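Local coordinates for protein R.Pab1 family restriction endonuclease (PDB 7CFA) that probably acts as a restriction DNA glycosylase of the R.PabI family, recognising a specific DNA sequence and excising a base from it, at residues 148-153 with 175-180. The protein carries 2 engineered substitutions. Numbering follows the deposited sequence.
Sequences NNEFLS and PVHLLK
Lys180 NZ is gripped by two carboxylates, in salt bridges to Asp9 and Glu202, beyond the meeting of 148-153 with 175-180. Within 148-153, Asn148 OD1 accepts one bond, from Glu150 N at 3.1 Å, nearly straight (162°) and on a lone pair in the carbonyl plane. This Asx turn overlaps the type I beta turn closed by Phe151 N to Asn148 O, 3.0 Å. Asn148 CG also lies at the edge of the Phe151 ring.

No hydrogen bond joins the two segments; Glu150 makes most of the contact. Its chain leaves with CG anti to the carbonyl carbon and bends at chi2 (-75°), crossing Pro175 at about a right angle, so that Glu150 OE1 comes 3.3 Å from Pro175 CG. The backbone Glu150 O comes closer still, 3.1 Å from Pro175 CD. Glu150 OE1 lies 3.7 Å from His177 CE1, carboxylate and imidazole planes 60° apart; the nearby carboxylate would probably favour a protonated, charged His177. Nearer the Glu150 backbone, Leu178 CD1 touches both residues, 3.7 Å from Glu150 CB and 3.9 Å from Phe151 CZ, approaching that ring obliquely.

The contact packs the turn leading into strand 152-159 against the 3-10 turn that follows its antiparallel neighbour 166-175, both inner strands of the sheet. Phe151 also touches Ile210 of helix 208-219, and Pro175 rests on Tyr48 of strand 47-51.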
ATOM      1  N   ASN A 148     -22.366  10.440 -15.714  1.00112.32           N
ATOM      2  CA  ASN A 148     -21.443  11.433 -16.251  1.00103.85           C
ATOM      3  C   ASN A 148     -20.101  10.757 -16.499  1.00101.97           C
ATOM      4  O   ASN A 148     -19.406  10.376 -15.551  1.00 98.13           O
ATOM      5  CB  ASN A 148     -21.305  12.603 -15.282  1.00100.22           C
ATOM      6  CG  ASN A 148     -20.656  13.819 -15.919  1.00106.49           C
ATOM      7  OD1 ASN A 148     -19.719  13.699 -16.708  1.00111.66           O
ATOM      8  ND2 ASN A 148     -21.157  14.999 -15.577  1.00108.08           N
ATOM      9  N   ASN A 149     -19.730  10.605 -17.773  1.00105.06           N
ATOM     10  CA  ASN A 149     -18.531   9.854 -18.128  1.00104.29           C
ATOM     11  C   ASN A 149     -17.245  10.500 -17.628  1.00 95.80           C
ATOM     12  O   ASN A 149     -16.173   9.905 -17.782  1.00 98.59           O
ATOM     13  CB  ASN A 149     -18.460   9.667 -19.646  1.00110.53           C
ATOM     14  CG  ASN A 149     -19.500   8.689 -20.162  1.00114.99           C
ATOM     15  OD1 ASN A 149     -19.891   7.756 -19.460  1.00118.82           O
ATOM     16  ND2 ASN A 149     -19.952   8.899 -21.392  1.00115.00           N
ATOM     17  N   GLU A 150     -17.318  11.689 -17.028  1.00 82.90           N
ATOM     18  CA  GLU A 150     -16.123  12.314 -16.475  1.00 75.20           C
ATOM     19  C   GLU A 150     -15.810  11.809 -15.071  1.00 67.24           C
ATOM     20  O   GLU A 150     -14.641  11.799 -14.668  1.00 63.76           O
ATOM     21  CB  GLU A 150     -16.289  13.835 -16.463  1.00 82.56           C
ATOM     22  CG  GLU A 150     -16.633  14.438 -17.818  1.00 96.35           C
ATOM     23  CD  GLU A 150     -15.445  14.495 -18.761  1.00108.47           C
ATOM     24  OE1 GLU A 150     -14.369  14.971 -18.342  1.00114.13           O
ATOM     25  OE2 GLU A 150     -15.588  14.064 -19.926  1.00113.63           O
ATOM     26  N   PHE A 151     -16.823  11.383 -14.323  1.00 55.31           N
ATOM     27  CA  PHE A 151     -16.662  10.992 -12.930  1.00 56.68           C
ATOM     28  C   PHE A 151     -16.647   9.475 -12.789  1.00 52.26           C
ATOM     29  O   PHE A 151     -17.385   8.767 -13.479  1.00 57.12           O
ATOM     30  CB  PHE A 151     -17.785  11.575 -12.068  1.00 55.58           C
ATOM     31  CG  PHE A 151     -17.756  13.073 -11.966  1.00 58.11           C
ATOM     32  CD1 PHE A 151     -18.446  13.859 -12.873  1.00 62.88           C
ATOM     33  CD2 PHE A 151     -17.035  13.693 -10.962  1.00 48.53           C
ATOM     34  CE1 PHE A 151     -18.418  15.238 -12.776  1.00 62.80           C
ATOM     35  CE2 PHE A 151     -17.002  15.069 -10.859  1.00 49.39           C
ATOM     36  CZ  PHE A 151     -17.693  15.844 -11.767  1.00 54.75           C
ATOM     37  N   LEU A 152     -15.798   8.986 -11.889  1.00 46.78           N
ATOM     38  CA  LEU A 152     -15.769   7.573 -11.543  1.00 49.79           C
ATOM     39  C   LEU A 152     -15.309   7.440 -10.102  1.00 45.75           C
ATOM     40  O   LEU A 152     -14.681   8.343  -9.541  1.00 48.77           O
ATOM     41  CB  LEU A 152     -14.855   6.766 -12.478  1.00 51.96           C
ATOM     42  CG  LEU A 152     -13.336   6.976 -12.423  1.00 53.42           C
ATOM     43  CD1 LEU A 152     -12.660   6.068 -11.396  1.00 47.98           C
ATOM     44  CD2 LEU A 152     -12.721   6.766 -13.797  1.00 50.30           C
ATOM     45  N   SER A 153     -15.627   6.297  -9.505  1.00 45.12           N
ATOM     46  CA  SER A 153     -15.114   5.940  -8.195  1.00 40.25           C
ATOM     47  C   SER A 153     -14.490   4.556  -8.277  1.00 40.29           C
ATOM     48  O   SER A 153     -14.994   3.678  -8.983  1.00 41.25           O
ATOM     49  CB  SER A 153     -16.210   5.965  -7.121  1.00 48.31           C
ATOM     50  OG  SER A 153     -17.203   4.992  -7.381  1.00 67.81           O
ATOM     51  N   PRO A 175     -11.463  14.425 -13.945  1.00 52.66           N
ATOM     52  CA  PRO A 175     -10.366  15.165 -14.580  1.00 54.95           C
ATOM     53  C   PRO A 175     -10.096  16.498 -13.898  1.00 52.96           C
ATOM     54  O   PRO A 175     -10.998  17.144 -13.359  1.00 56.53           O
ATOM     55  CB  PRO A 175     -10.862  15.370 -16.017  1.00 58.10           C
ATOM     56  CG  PRO A 175     -11.894  14.315 -16.223  1.00 55.19           C
ATOM     57  CD  PRO A 175     -12.552  14.135 -14.893  1.00 53.28           C
ATOM     58  N   VAL A 176      -8.825  16.908 -13.938  1.00 54.01           N
ATOM     59  CA  VAL A 176      -8.419  18.176 -13.339  1.00 56.79           C
ATOM     60  C   VAL A 176      -9.013  19.354 -14.100  1.00 59.65           C
ATOM     61  O   VAL A 176      -9.325  20.393 -13.503  1.00 64.28           O
ATOM     62  CB  VAL A 176      -6.882  18.263 -13.278  1.00 62.40           C
ATOM     63  CG1 VAL A 176      -6.436  19.585 -12.664  1.00 62.80           C
ATOM     64  CG2 VAL A 176      -6.316  17.091 -12.495  1.00 58.79           C
ATOM     65  N   HIS A 177      -9.193  19.222 -15.416  1.00 60.78           N
ATOM     66  CA  HIS A 177      -9.717  20.338 -16.193  1.00 68.22           C
ATOM     67  C   HIS A 177     -11.180  20.638 -15.890  1.00 66.96           C
ATOM     68  O   HIS A 177     -11.699  21.646 -16.381  1.00 75.52           O
ATOM     69  CB  HIS A 177      -9.529  20.081 -17.693  1.00 66.34           C
ATOM     70  CG  HIS A 177     -10.257  18.877 -18.205  1.00 64.57           C
ATOM     71  ND1 HIS A 177     -11.609  18.882 -18.471  1.00 68.00           N
ATOM     72  CD2 HIS A 177      -9.817  17.635 -18.514  1.00 64.72           C
ATOM     73  CE1 HIS A 177     -11.972  17.691 -18.914  1.00 65.48           C
ATOM     74  NE2 HIS A 177     -10.905  16.916 -18.950  1.00 61.90           N
ATOM     75  N   LEU A 178     -11.855  19.802 -15.098  1.00 62.59           N
ATOM     76  CA  LEU A 178     -13.204  20.127 -14.646  1.00 61.87           C
ATOM     77  C   LEU A 178     -13.210  21.157 -13.527  1.00 57.61           C
ATOM     78  O   LEU A 178     -14.257  21.753 -13.257  1.00 59.81           O
ATOM     79  CB  LEU A 178     -13.930  18.869 -14.167  1.00 69.70           C
ATOM     80  CG  LEU A 178     -14.298  17.804 -15.196  1.00 82.72           C
ATOM     81  CD1 LEU A 178     -15.089  16.699 -14.518  1.00 85.41           C
ATOM     82  CD2 LEU A 178     -15.090  18.407 -16.343  1.00 82.68           C
ATOM     83  N   LEU A 179     -12.074  21.376 -12.873  1.00 61.40           N
ATOM     84  CA  LEU A 179     -12.014  22.271 -11.730  1.00 62.35           C
ATOM     85  C   LEU A 179     -11.942  23.725 -12.177  1.00 65.74           C
ATOM     86  O   LEU A 179     -11.382  24.051 -13.227  1.00 62.89           O
ATOM     87  CB  LEU A 179     -10.803  21.941 -10.856  1.00 55.76           C
ATOM     88  CG  LEU A 179     -10.752  20.546 -10.229  1.00 53.62           C
ATOM     89  CD1 LEU A 179      -9.394  20.300  -9.597  1.00 55.64           C
ATOM     90  CD2 LEU A 179     -11.857  20.383  -9.199  1.00 49.12           C
ATOM     91  N   LYS A 180     -12.521  24.600 -11.362  1.00 63.85           N
ATOM     92  CA  LYS A 180     -12.410  26.037 -11.555  1.00 71.72           C
ATOM     93  C   LYS A 180     -11.328  26.593 -10.639  1.00 77.38           C
ATOM     94  O   LYS A 180     -11.087  26.071  -9.547  1.00 71.22           O
ATOM     95  CB  LYS A 180     -13.741  26.736 -11.273  1.00 69.84           C
ATOM     96  CG  LYS A 180     -14.897  26.258 -12.136  1.00 69.86           C
ATOM     97  CD  LYS A 180     -16.176  27.020 -11.826  1.00 71.20           C
ATOM     98  CE  LYS A 180     -16.645  26.766 -10.403  1.00 65.73           C
ATOM     99  NZ  LYS A 180     -17.926  27.463 -10.104  1.00 61.69           N
TER